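Local coordinates for D-3-phosphoglycerate dehydrogenase-related protein (PDB 4S1V), which probably catalyses the NAD-dependent oxidation of 3-phosphoglycerate at its 2-hydroxyl group, as a member of the D-isomer-specific 2-hydroxyacid dehydrogenase family, at residues N63-L68 against P87-Y92; T58-N63 against N82-P87; M171-W176 against L188-A193; G151-G156 against A194-F199. All coordinates share one frame; numbering follows the deposited sequence.

From the N terminus, contact 2 opens first, at 58-63, and contact 1 follows directly at 63-68; after strand 73-76, contact 2 closes at 82-87 and contact 1 at 87-92. The two loops therefore cross, sharing Asn63 and Pro87, and tie helix 62-66 and the turn before it to helix 86-91 and its own lead-in, all in the domain of the five-stranded sheet. Further along, contact 4 opens at 151-156 and closes only at 194-199, enclosing contact 3, which joins 171-176 to 188-193. This second pair lies in the NAD-binding domain, toward the edge of its seven-stranded sheet formed by strand 191-192. Centres of contacts 2 and 4 are about 32 Å apart.

Contact 1: residues N63-L68 against P87-Y92; sequences NLLAHL and PLCERY
Tyr92 chi1, at -81°, sets its ring CG against Leu65 CB, while Leu65 chi1, at -64°, directs CG, with the two methyls it carries, to Leu88 and Cys89. The phenol ring lies against the 63-68 backbone, with Leu65 CB above one face and displaced toward the rim. That CB of Leu65 is 4.2 Å from the centroid of the Tyr92 ring, a CH-pi contact made 23° off the normal. One side of the ring follows the chain onward: Tyr92 CD2 comes 3.6 Å from Leu65 O, and Tyr92 CE2 comes 3.6 Å from Ala66 CA, while the methyl of Ala66 reaches the outer end of the ring.

Both methyls of Leu65 bear on Cys89. Leu65 CD1 also touches Leu88 CD2 at 3.9 Å, the two side chains crossing obliquely, and Leu65 CD2 lies nearest Cys89 SG, also at 3.9 Å. Leu65 and Cys89 both touch Ile60 as well, which extends the apolar layer.

The segments meet mostly through apolar and aromatic packing, with the Leu65 carbonyl lying against the ring and no hydrogen bond between them. Tyr92 OH is bonded to Glu62 OE2 at the start of the other helix. That bond ties the tip of the ring there and would limit its movement, so the contact combines an apolar inner side with a polar tie at its outer margin.

Contact 2: residues T58-N63 against N82-P87; sequences TPITEN and NHIDVP
Ile60 and His83 make the direct polar bond. Ile60 N donates to His83 O over 2.7 Å, with 162° at the hydrogen and the donor almost in line with the carbonyl. The same oxygen, His83 O, also takes a CA-H contact from Pro59 CA at 3.2 Å, so two neighbouring groups of the 58-63 chain converge on it.

A water makes the second polar link. It donates to Ile60 O at 2.9 Å and accepts from Asp85 N at 2.8 Å, bridging the two chains where they have begun to diverge.

Apolar packing comes from Ile60 and Ile84, which lie side by side and point the same way. Ile60 CB is 4.0 Å from Ile84 CG1, and both residues also touch Ile74 of strand 73-76 and Cys89.

The imidazole adds an edge contact. With chi1 at 70°, His83 CG sits between the backbone N and the carbonyl carbon, and His83 CD2 is 3.6 Å from Thr58 O, near the ring plane. Ile84 CG2 lies over one face. NE2 is bonded to Gln76 OE1 and ND1 weakly to Ser81 OG, which together would restrain the ring's rotation.

Both segments lead into helices, where Thr61 (weakly, to Leu64 N) and Asp85 (to Leu88 N) provide the N-caps. The chemistry implies two loops held in step by backbone groups and one water, with Ile60 and Ile84 packed toward the sheet, on Ile74.

Contact 3: residues M171-W176 against L188-A193; sequences MPILVW and LGYQAA
Val175 N donates to Gln191 O at 2.8 Å, the shortest polar bond between the two chains, though bent to 137° at the hydrogen. Gln191 bonds to the residues on either side of Leu174 in the chain: Gln191 N gives a 2.9 Å bond to Ile173 O, while its O receives Val175 N. One step on, Val175 O accepts from Ala193 N, at 2.9 Å and nearly straight, and Ala192 CA adds a CA-H contact to the same oxygen. This is the bonding of parallel strands, with Leu174 paired to Gln191 and Val175 to Ala192.

On the Leu174 side of the sheet, chi1 of -176° sets CG anti to the backbone N. From there Leu174 CD1 reaches Gln191 CB at 3.7 Å and also packs on Ala193 CB. On the other face, with Val175, Tyr190 stands beside Ile173, the two side chains running the same way. Ile173 CG2 lies over one face of the Tyr190 ring, 4.1 Å from its centroid, as a CH-pi contact, and Leu188 CB covers the opposite face. At the far end, Trp176 turns the edge of its indole to Ala193 O, 3.6 Å from Trp176 CZ3.

Strands 173-176 and 191-192 are joined by helix 179-188, making a beta-alpha-beta unit; Gly189, just past the end of that helix, closes it with a Schellman motif. Strand 191-192 is the outermost on this side of the chain's sheet, and 173-176 bonds on its other flank to strand 150-153. Ile173 and Tyr190 touch helix 157-168, while Leu174 and Ala193 face helix 196-202.

Contact 4: residues G151-G156 against A194-F199; sequences GIWGLG and ADKAEF
Phe199 reaches from its helix to Gly151 and Ile152 of strand 150-153, with CG anti to the backbone N (chi1 180°). CB carries the ring across to the strand, and CG passes Trp176 CB, an outside neighbour, on the way. Further out, Phe199 CE1 comes 3.5 Å from Gly151 CA, and the missing side chain at that glycine lets the ring reach the backbone. The same Phe199 CE1 is 3.4 Å from Ile152 N, which lies at the ring edge, in its plane; CZ, at the tip, sits against this N too. Ile152 N is itself bonded to Leu174 O of the next strand. On the other flank Phe199 CE2 packs on Trp153 CB at 4.0 Å.

Lys196, one turn earlier, brings CD to the outer end of the indole, 3.7 Å from Trp153 CH2. Its NZ forms a salt bridge with Asp224. Asp195, just before the helix, is its N-cap, and Asp195 OD1 accepts from Glu198 N at 2.8 Å.

Here the helix after strand 191-192 packs on strand 150-153, the first of the NAD-binding sheet in chain order. Past Trp153 the chain enters a tight turn with Gly154 and Gly156, consistent with the GxGxxG fingerprint of a Rossmann dinucleotide-binding fold.

Contact 1: residues N63-L68 against P87-Y92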
loop_
_atom_site.group_PDB
_atom_site.type_symbol
_atom_site.label_atom_id
_atom_site.label_comp_id
_atom_site.label_asym_id
_atom_site.label_seq_id
_atom_site.Cartn_x
_atom_site.Cartn_y
_atom_site.Cartn_z
ATOM N N ASN C 63 -1.226 45.191 -12.395
ATOM C CA ASN C 63 -1.520 45.420 -10.985
ATOM C C ASN C 63 -0.249 45.579 -10.139
ATOM O O ASN C 63 -0.149 46.507 -9.339
ATOM C CB ASN C 63 -2.404 44.293 -10.444
ATOM C CG ASN C 63 -2.866 44.536 -9.017
ATOM O OD1 ASN C 63 -3.203 45.658 -8.637
ATOM N ND2 ASN C 63 -2.890 43.476 -8.220
ATOM N N LEU C 64 0.721 44.684 -10.322
ATOM C CA LEU C 64 2.002 44.807 -9.628
ATOM C C LEU C 64 2.735 46.086 -10.038
ATOM O O LEU C 64 3.151 46.866 -9.187
ATOM C CB LEU C 64 2.898 43.580 -9.878
ATOM C CG LEU C 64 2.638 42.241 -9.174
ATOM C CD1 LEU C 64 3.860 41.339 -9.309
ATOM C CD2 LEU C 64 2.288 42.437 -7.704
ATOM N N LEU C 65 2.870 46.295 -11.343
ATOM C CA LEU C 65 3.585 47.449 -11.886
ATOM C C LEU C 65 2.931 48.779 -11.505
ATOM O O LEU C 65 3.622 49.770 -11.262
ATOM C CB LEU C 65 3.693 47.328 -13.410
ATOM C CG LEU C 65 4.515 46.154 -13.961
ATOM C CD1 LEU C 65 4.035 45.769 -15.353
ATOM C CD2 LEU C 65 6.002 46.480 -13.980
ATOM N N ALA C 66 1.600 48.792 -11.443
ATOM C CA ALA C 66 0.853 49.997 -11.082
ATOM C C ALA C 66 1.103 50.421 -9.638
ATOM O O ALA C 66 1.021 51.607 -9.319
ATOM C CB ALA C 66 -0.639 49.806 -11.333
ATOM N N HIS C 67 1.433 49.459 -8.775
ATOM C CA HIS C 67 1.532 49.722 -7.340
ATOM C C HIS C 67 2.903 49.582 -6.748
ATOM O O HIS C 67 3.054 49.457 -5.524
ATOM C CB HIS C 67 0.526 48.862 -6.597
ATOM C CG HIS C 67 -0.893 49.154 -6.980
ATOM N ND1 HIS C 67 -1.536 50.260 -6.564
ATOM C CD2 HIS C 67 -1.783 48.461 -7.798
ATOM C CE1 HIS C 67 -2.776 50.273 -7.077
ATOM N NE2 HIS C 67 -2.929 49.169 -7.830
ATOM N N LEU C 68 3.917 49.605 -7.606
ATOM C CA LEU C 68 5.306 49.540 -7.163
ATOM C C LEU C 68 6.135 50.658 -7.815
ATOM O O LEU C 68 6.932 50.396 -8.727
ATOM C CB LEU C 68 5.905 48.154 -7.442
ATOM C CG LEU C 68 5.336 46.954 -6.668
ATOM C CD1 LEU C 68 5.900 45.647 -7.203
ATOM C CD2 LEU C 68 5.596 47.073 -5.171
ATOM N N PRO C 87 7.062 45.201 -22.987
ATOM C CA PRO C 87 6.514 46.514 -23.329
ATOM C C PRO C 87 5.766 47.171 -22.157
ATOM O O PRO C 87 5.981 48.355 -21.888
ATOM C CB PRO C 87 5.573 46.200 -24.493
ATOM C CG PRO C 87 6.241 45.051 -25.177
ATOM C CD PRO C 87 6.812 44.216 -24.058
ATOM N N LEU C 88 4.938 46.398 -21.448
ATOM C CA LEU C 88 4.145 46.925 -20.330
ATOM C C LEU C 88 5.022 47.386 -19.165
ATOM O O LEU C 88 4.756 48.425 -18.563
ATOM C CB LEU C 88 3.099 45.898 -19.849
ATOM C CG LEU C 88 2.008 46.332 -18.853
ATOM C CD1 LEU C 88 0.876 47.105 -19.526
ATOM C CD2 LEU C 88 1.437 45.122 -18.133
ATOM N N CYS C 89 6.058 46.610 -18.845
ATOM C CA CYS C 89 7.004 46.978 -17.791
ATOM C C CYS C 89 7.648 48.348 -18.041
ATOM O O CYS C 89 7.731 49.177 -17.137
ATOM C CB CYS C 89 8.097 45.913 -17.657
ATOM S SG CYS C 89 7.603 44.400 -16.801
ATOM N N GLU C 90 8.092 48.571 -19.274
ATOM C CA GLU C 90 8.800 49.799 -19.648
ATOM C C GLU C 90 7.858 50.992 -19.651
ATOM O O GLU C 90 8.238 52.092 -19.250
ATOM C CB GLU C 90 9.479 49.621 -21.006
ATOM C CG GLU C 90 10.506 48.496 -21.002
ATOM C CD GLU C 90 11.099 48.204 -22.367
ATOM O OE1 GLU C 90 10.332 47.989 -23.339
ATOM O OE2 GLU C 90 12.345 48.166 -22.455
ATOM N N ARG C 91 6.615 50.751 -20.069
ATOM C CA ARG C 91 5.551 51.750 -19.998
ATOM C C ARG C 91 5.357 52.274 -18.565
ATOM O O ARG C 91 4.931 53.412 -18.375
ATOM C CB ARG C 91 4.256 51.168 -20.574
ATOM C CG ARG C 91 3.115 52.158 -20.770
ATOM C CD ARG C 91 2.230 52.222 -19.534
ATOM N NE ARG C 91 1.036 53.023 -19.764
ATOM C CZ ARG C 91 -0.130 52.537 -20.180
ATOM N NH1 ARG C 91 -0.280 51.236 -20.419
ATOM N NH2 ARG C 91 -1.151 53.361 -20.357
ATOM N N TYR C 92 5.681 51.451 -17.565
ATOM C CA TYR C 92 5.684 51.893 -16.165
ATOM C C TYR C 92 7.065 52.309 -15.672
ATOM O O TYR C 92 7.287 52.426 -14.463
ATOM C CB TYR C 92 5.110 50.815 -15.248
ATOM C CG TYR C 92 3.610 50.804 -15.227
ATOM C CD1 TYR C 92 2.894 50.067 -16.166
ATOM C CD2 TYR C 92 2.901 51.543 -14.281
ATOM C CE1 TYR C 92 1.516 50.052 -16.161
ATOM C CE2 TYR C 92 1.514 51.534 -14.270
ATOM C CZ TYR C 92 0.834 50.787 -15.215
ATOM O OH TYR C 92 -0.536 50.769 -15.232
#

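Contact 2: residues T58-N63 against N82-P87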
loop_
_atom_site.group_PDB
_atom_site.type_symbol
_atom_site.label_atom_id
_atom_site.label_comp_id
_atom_site.label_asym_id
_atom_site.label_seq_id
_atom_site.Cartn_x
_atom_site.Cartn_y
_atom_site.Cartn_z
ATOM N N THR C 58 6.615 33.743 -10.595
ATOM C CA THR C 58 5.665 34.835 -10.348
ATOM C C THR C 58 5.353 35.608 -11.633
ATOM O O THR C 58 6.260 36.107 -12.292
ATOM C CB THR C 58 6.189 35.798 -9.260
ATOM O OG1 THR C 58 6.214 35.123 -7.998
ATOM C CG2 THR C 58 5.294 37.038 -9.125
ATOM N N PRO C 59 4.063 35.706 -12.000
ATOM C CA PRO C 59 3.742 36.578 -13.128
ATOM C C PRO C 59 3.882 38.056 -12.733
ATOM O O PRO C 59 3.556 38.430 -11.609
ATOM C CB PRO C 59 2.278 36.249 -13.417
ATOM C CG PRO C 59 1.730 35.796 -12.095
ATOM C CD PRO C 59 2.862 35.083 -11.408
ATOM N N ILE C 60 4.382 38.876 -13.649
ATOM C CA ILE C 60 4.408 40.321 -13.452
ATOM C C ILE C 60 3.199 40.924 -14.162
ATOM O O ILE C 60 3.145 40.957 -15.392
ATOM C CB ILE C 60 5.719 40.957 -13.978
ATOM C CG1 ILE C 60 6.950 40.324 -13.304
ATOM C CG2 ILE C 60 5.702 42.466 -13.772
ATOM C CD1 ILE C 60 6.961 40.398 -11.786
ATOM N N THR C 61 2.222 41.373 -13.384
ATOM C CA THR C 61 0.987 41.925 -13.941
ATOM C C THR C 61 1.005 43.452 -13.912
ATOM O O THR C 61 1.879 44.049 -13.289
ATOM C CB THR C 61 -0.254 41.429 -13.174
ATOM O OG1 THR C 61 -0.143 41.799 -11.797
ATOM C CG2 THR C 61 -0.424 39.907 -13.300
ATOM N N GLU C 62 0.040 44.075 -14.586
ATOM C CA GLU C 62 -0.111 45.528 -14.523
ATOM C C GLU C 62 -0.412 45.978 -13.093
ATOM O O GLU C 62 0.096 47.005 -12.635
ATOM C CB GLU C 62 -1.185 46.023 -15.492
ATOM C CG GLU C 62 -1.238 47.539 -15.590
ATOM C CD GLU C 62 -1.886 48.048 -16.864
ATOM O OE1 GLU C 62 -2.688 47.313 -17.477
ATOM O OE2 GLU C 62 -1.590 49.196 -17.250
ATOM N N ASN C 63 -1.226 45.191 -12.395
ATOM C CA ASN C 63 -1.520 45.420 -10.985
ATOM C C ASN C 63 -0.249 45.579 -10.139
ATOM O O ASN C 63 -0.149 46.507 -9.339
ATOM C CB ASN C 63 -2.404 44.293 -10.444
ATOM C CG ASN C 63 -2.866 44.536 -9.017
ATOM O OD1 ASN C 63 -3.203 45.658 -8.637
ATOM N ND2 ASN C 63 -2.890 43.476 -8.220
ATOM N N ASN C 82 6.171 33.909 -21.004
ATOM C CA ASN C 82 4.763 34.158 -20.718
ATOM C C ASN C 82 4.386 34.891 -19.424
ATOM O O ASN C 82 3.308 35.456 -19.328
ATOM C CB ASN C 82 3.993 32.831 -20.832
ATOM C CG ASN C 82 4.120 32.201 -22.210
ATOM O OD1 ASN C 82 3.737 32.798 -23.218
ATOM N ND2 ASN C 82 4.664 30.994 -22.261
ATOM N N HIS C 83 5.279 34.887 -18.442
ATOM C CA HIS C 83 4.983 35.432 -17.116
ATOM C C HIS C 83 5.224 36.922 -17.016
ATOM O O HIS C 83 4.911 37.532 -15.982
ATOM C CB HIS C 83 5.836 34.717 -16.075
ATOM C CG HIS C 83 7.294 35.074 -16.168
ATOM N ND1 HIS C 83 8.063 34.694 -17.206
ATOM C CD2 HIS C 83 8.099 35.854 -15.340
ATOM C CE1 HIS C 83 9.307 35.185 -17.038
ATOM N NE2 HIS C 83 9.325 35.894 -15.894
ATOM N N ILE C 84 5.786 37.519 -18.071
ATOM C CA ILE C 84 6.191 38.929 -18.053
ATOM C C ILE C 84 5.956 39.635 -19.404
ATOM O O ILE C 84 6.150 39.045 -20.467
ATOM C CB ILE C 84 7.658 39.091 -17.561
ATOM C CG1 ILE C 84 7.969 40.555 -17.208
ATOM C CG2 ILE C 84 8.652 38.515 -18.565
ATOM C CD1 ILE C 84 9.322 40.775 -16.547
ATOM N N ASP C 85 5.528 40.893 -19.345
ATOM C CA ASP C 85 5.183 41.670 -20.538
ATOM C C ASP C 85 6.102 42.885 -20.634
ATOM O O ASP C 85 5.836 43.933 -20.028
ATOM C CB ASP C 85 3.712 42.102 -20.466
ATOM C CG ASP C 85 3.225 42.801 -21.736
ATOM O OD1 ASP C 85 4.025 43.450 -22.450
ATOM O OD2 ASP C 85 2.008 42.708 -22.009
ATOM N N VAL C 86 7.177 42.739 -21.402
ATOM C CA VAL C 86 8.274 43.722 -21.402
ATOM C C VAL C 86 7.836 45.118 -21.879
ATOM O O VAL C 86 8.192 46.113 -21.243
ATOM C CB VAL C 86 9.523 43.199 -22.149
ATOM C CG1 VAL C 86 10.627 44.248 -22.200
ATOM C CG2 VAL C 86 10.032 41.936 -21.476
ATOM N N PRO C 87 7.062 45.201 -22.987
ATOM C CA PRO C 87 6.514 46.514 -23.329
ATOM C C PRO C 87 5.766 47.171 -22.157
ATOM O O PRO C 87 5.981 48.355 -21.888
ATOM C CB PRO C 87 5.573 46.200 -24.493
ATOM C CG PRO C 87 6.241 45.051 -25.177
ATOM C CD PRO C 87 6.812 44.216 -24.058
HETATM O O HOH W 1 4.957 42.419 -17.084
#

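Contact 3: residues M171-W176 against L188-A193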
loop_
_atom_site.group_PDB
_atom_site.type_symbol
_atom_site.label_atom_id
_atom_site.label_comp_id
_atom_site.label_asym_id
_atom_site.label_seq_id
_atom_site.Cartn_x
_atom_site.Cartn_y
_atom_site.Cartn_z
ATOM N N MET C 171 17.637 2.909 -27.615
ATOM C CA MET C 171 16.282 3.218 -28.035
ATOM C C MET C 171 16.272 3.753 -29.469
ATOM O O MET C 171 17.030 4.666 -29.788
ATOM C CB MET C 171 15.638 4.254 -27.101
ATOM C CG MET C 171 15.671 3.899 -25.619
ATOM S SD MET C 171 14.795 5.112 -24.612
ATOM C CE MET C 171 13.084 4.658 -24.889
ATOM N N PRO C 172 15.405 3.190 -30.339
ATOM C CA PRO C 172 15.143 3.901 -31.599
ATOM C C PRO C 172 14.648 5.325 -31.301
ATOM O O PRO C 172 13.931 5.542 -30.321
ATOM C CB PRO C 172 14.019 3.083 -32.248
ATOM C CG PRO C 172 14.113 1.719 -31.640
ATOM C CD PRO C 172 14.688 1.902 -30.253
ATOM N N ILE C 173 15.035 6.285 -32.127
ATOM C CA ILE C 173 14.603 7.660 -31.923
ATOM C C ILE C 173 13.648 8.063 -33.033
ATOM O O ILE C 173 13.989 7.962 -34.213
ATOM C CB ILE C 173 15.804 8.637 -31.835
ATOM C CG1 ILE C 173 16.854 8.124 -30.838
ATOM C CG2 ILE C 173 15.338 10.051 -31.487
ATOM C CD1 ILE C 173 16.392 8.050 -29.393
ATOM N N LEU C 174 12.442 8.475 -32.639
ATOM C CA LEU C 174 11.419 8.961 -33.571
ATOM C C LEU C 174 11.089 10.411 -33.227
ATOM O O LEU C 174 10.790 10.735 -32.068
ATOM C CB LEU C 174 10.159 8.098 -33.485
ATOM C CG LEU C 174 9.015 8.408 -34.456
ATOM C CD1 LEU C 174 9.382 8.058 -35.901
ATOM C CD2 LEU C 174 7.744 7.683 -34.044
ATOM N N VAL C 175 11.155 11.282 -34.229
ATOM C CA VAL C 175 11.049 12.718 -33.987
ATOM C C VAL C 175 9.839 13.336 -34.687
ATOM O O VAL C 175 9.567 13.053 -35.854
ATOM C CB VAL C 175 12.351 13.449 -34.373
ATOM C CG1 VAL C 175 12.212 14.954 -34.225
ATOM C CG2 VAL C 175 13.521 12.936 -33.539
ATOM N N TRP C 176 9.116 14.169 -33.947
ATOM C CA TRP C 176 8.038 14.980 -34.503
ATOM C C TRP C 176 8.231 16.437 -34.151
ATOM O O TRP C 176 8.892 16.776 -33.161
ATOM C CB TRP C 176 6.671 14.463 -34.036
ATOM C CG TRP C 176 5.525 15.238 -34.634
ATOM C CD1 TRP C 176 4.569 15.998 -33.964
ATOM C CD2 TRP C 176 5.212 15.406 -36.062
ATOM N NE1 TRP C 176 3.700 16.587 -34.850
ATOM C CE2 TRP C 176 4.029 16.275 -36.123
ATOM C CE3 TRP C 176 5.763 14.930 -37.250
ATOM C CZ2 TRP C 176 3.441 16.637 -37.334
ATOM C CZ3 TRP C 176 5.168 15.306 -38.461
ATOM C CH2 TRP C 176 4.034 16.139 -38.501
ATOM N N LEU C 188 20.921 13.770 -38.128
ATOM C CA LEU C 188 21.558 13.035 -37.043
ATOM C C LEU C 188 21.374 11.513 -37.172
ATOM O O LEU C 188 21.964 10.746 -36.413
ATOM C CB LEU C 188 21.061 13.540 -35.680
ATOM C CG LEU C 188 21.377 15.010 -35.357
ATOM C CD1 LEU C 188 20.654 15.474 -34.091
ATOM C CD2 LEU C 188 22.883 15.258 -35.263
ATOM N N GLY C 189 20.554 11.082 -38.126
ATOM C CA GLY C 189 20.346 9.658 -38.386
ATOM C C GLY C 189 19.247 9.026 -37.547
ATOM O O GLY C 189 19.199 7.801 -37.408
ATOM N N TYR C 190 18.375 9.868 -36.986
ATOM C CA TYR C 190 17.169 9.421 -36.287
ATOM C C TYR C 190 16.005 9.330 -37.275
ATOM O O TYR C 190 16.150 9.673 -38.447
ATOM C CB TYR C 190 16.789 10.392 -35.161
ATOM C CG TYR C 190 17.891 10.752 -34.185
ATOM C CD1 TYR C 190 18.795 9.795 -33.710
ATOM C CD2 TYR C 190 18.006 12.055 -33.707
ATOM C CE1 TYR C 190 19.788 10.140 -32.807
ATOM C CE2 TYR C 190 18.987 12.403 -32.797
ATOM C CZ TYR C 190 19.873 11.448 -32.351
ATOM O OH TYR C 190 20.848 11.815 -31.448
ATOM N N GLN C 191 14.852 8.863 -36.811
ATOM C CA GLN C 191 13.675 8.826 -37.676
ATOM C C GLN C 191 12.863 10.106 -37.535
ATOM O O GLN C 191 12.810 10.699 -36.455
ATOM C CB GLN C 191 12.789 7.621 -37.358
ATOM C CG GLN C 191 13.513 6.287 -37.337
ATOM C CD GLN C 191 12.603 5.157 -36.909
ATOM O OE1 GLN C 191 11.650 4.816 -37.612
ATOM N NE2 GLN C 191 12.895 4.557 -35.754
ATOM N N ALA C 192 12.251 10.527 -38.639
ATOM C CA ALA C 192 11.208 11.544 -38.613
ATOM C C ALA C 192 9.859 10.866 -38.804
ATOM O O ALA C 192 9.677 10.087 -39.746
ATOM C CB ALA C 192 11.435 12.584 -39.698
ATOM N N ALA C 193 8.923 11.150 -37.896
ATOM C CA ALA C 193 7.556 10.662 -38.018
ATOM C C ALA C 193 6.895 11.285 -39.245
ATOM O O ALA C 193 7.111 12.465 -39.535
ATOM C CB ALA C 193 6.757 10.982 -36.757
#

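Contact 4: residues G151-G156 against A194-F199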
loop_
_atom_site.group_PDB
_atom_site.type_symbol
_atom_site.label_atom_id
_atom_site.label_comp_id
_atom_site.label_asym_id
_atom_site.label_seq_id
_atom_site.Cartn_x
_atom_site.Cartn_y
_atom_site.Cartn_z
ATOM N N GLY C 151 9.996 8.667 -28.451
ATOM C CA GLY C 151 9.424 9.740 -29.258
ATOM C C GLY C 151 9.717 11.113 -28.691
ATOM O O GLY C 151 9.429 11.388 -27.529
ATOM N N ILE C 152 10.298 11.978 -29.516
ATOM C CA ILE C 152 10.651 13.324 -29.103
ATOM C C ILE C 152 9.899 14.325 -29.969
ATOM O O ILE C 152 10.000 14.289 -31.202
ATOM C CB ILE C 152 12.176 13.549 -29.177
ATOM C CG1 ILE C 152 12.889 12.496 -28.331
ATOM C CG2 ILE C 152 12.555 14.958 -28.724
ATOM C CD1 ILE C 152 14.364 12.388 -28.615
ATOM N N TRP C 153 9.092 15.166 -29.321
ATOM C CA TRP C 153 8.442 16.282 -29.992
ATOM C C TRP C 153 9.263 17.504 -29.713
ATOM O O TRP C 153 9.282 17.997 -28.584
ATOM C CB TRP C 153 7.012 16.472 -29.493
ATOM C CG TRP C 153 6.162 17.385 -30.347
ATOM C CD1 TRP C 153 6.584 18.455 -31.138
ATOM C CD2 TRP C 153 4.694 17.350 -30.508
ATOM N NE1 TRP C 153 5.516 19.055 -31.764
ATOM C CE2 TRP C 153 4.356 18.436 -31.430
ATOM C CE3 TRP C 153 3.669 16.547 -30.006
ATOM C CZ2 TRP C 153 3.045 18.694 -31.816
ATOM C CZ3 TRP C 153 2.353 16.821 -30.393
ATOM C CH2 TRP C 153 2.050 17.865 -31.285
ATOM N N GLY C 154 9.977 17.979 -30.736
ATOM C CA GLY C 154 10.862 19.149 -30.618
ATOM C C GLY C 154 12.316 18.775 -30.392
ATOM O O GLY C 154 12.681 18.289 -29.318
ATOM N N LEU C 155 13.157 19.015 -31.394
ATOM C CA LEU C 155 14.565 18.614 -31.311
ATOM C C LEU C 155 15.505 19.800 -31.099
ATOM O O LEU C 155 16.506 19.947 -31.800
ATOM C CB LEU C 155 14.977 17.776 -32.537
ATOM C CG LEU C 155 16.140 16.783 -32.387
ATOM C CD1 LEU C 155 15.780 15.624 -31.466
ATOM C CD2 LEU C 155 16.584 16.266 -33.745
ATOM N N GLY C 156 15.183 20.634 -30.110
ATOM C CA GLY C 156 16.007 21.787 -29.762
ATOM C C GLY C 156 17.118 21.392 -28.812
ATOM O O GLY C 156 17.458 20.211 -28.701
ATOM N N ALA C 194 6.110 10.479 -39.959
ATOM C CA ALA C 194 5.380 10.911 -41.149
ATOM C C ALA C 194 4.364 11.998 -40.805
ATOM O O ALA C 194 4.205 12.961 -41.554
ATOM C CB ALA C 194 4.677 9.725 -41.799
ATOM N N ASP C 195 3.671 11.814 -39.682
ATOM C CA ASP C 195 2.750 12.813 -39.135
ATOM C C ASP C 195 2.575 12.605 -37.629
ATOM O O ASP C 195 3.147 11.670 -37.055
ATOM C CB ASP C 195 1.394 12.804 -39.868
ATOM C CG ASP C 195 0.736 11.429 -39.894
ATOM O OD1 ASP C 195 0.807 10.688 -38.888
ATOM O OD2 ASP C 195 0.122 11.093 -40.927
ATOM N N LYS C 196 1.787 13.483 -37.007
ATOM C CA LYS C 196 1.515 13.440 -35.569
ATOM C C LYS C 196 0.837 12.123 -35.183
ATOM O O LYS C 196 1.167 11.532 -34.145
ATOM C CB LYS C 196 0.662 14.650 -35.142
ATOM C CG LYS C 196 0.367 14.719 -33.650
ATOM C CD LYS C 196 -0.398 15.975 -33.237
ATOM C CE LYS C 196 -1.863 15.929 -33.639
ATOM N NZ LYS C 196 -2.683 16.820 -32.771
ATOM N N ALA C 197 -0.101 11.673 -36.021
ATOM C CA ALA C 197 -0.802 10.398 -35.800
ATOM C C ALA C 197 0.169 9.211 -35.682
ATOM O O ALA C 197 0.078 8.428 -34.740
ATOM C CB ALA C 197 -1.848 10.152 -36.881
ATOM N N GLU C 198 1.117 9.099 -36.612
ATOM C CA GLU C 198 2.149 8.058 -36.523
ATOM C C GLU C 198 3.010 8.204 -35.254
ATOM O O GLU C 198 3.376 7.211 -34.628
ATOM C CB GLU C 198 3.035 8.060 -37.779
ATOM C CG GLU C 198 4.349 7.305 -37.615
ATOM C CD GLU C 198 5.144 7.174 -38.903
ATOM O OE1 GLU C 198 4.695 6.459 -39.824
ATOM O OE2 GLU C 198 6.238 7.764 -38.986
ATOM N N PHE C 199 3.326 9.444 -34.889
ATOM C CA PHE C 199 4.169 9.738 -33.737
ATOM C C PHE C 199 3.541 9.216 -32.449
ATOM O O PHE C 199 4.194 8.507 -31.693
ATOM C CB PHE C 199 4.461 11.247 -33.662
ATOM C CG PHE C 199 5.325 11.658 -32.490
ATOM C CD1 PHE C 199 6.662 11.265 -32.412
ATOM C CD2 PHE C 199 4.806 12.464 -31.479
ATOM C CE1 PHE C 199 7.453 11.662 -31.341
ATOM C CE2 PHE C 199 5.594 12.865 -30.407
ATOM C CZ PHE C 199 6.917 12.460 -30.334
#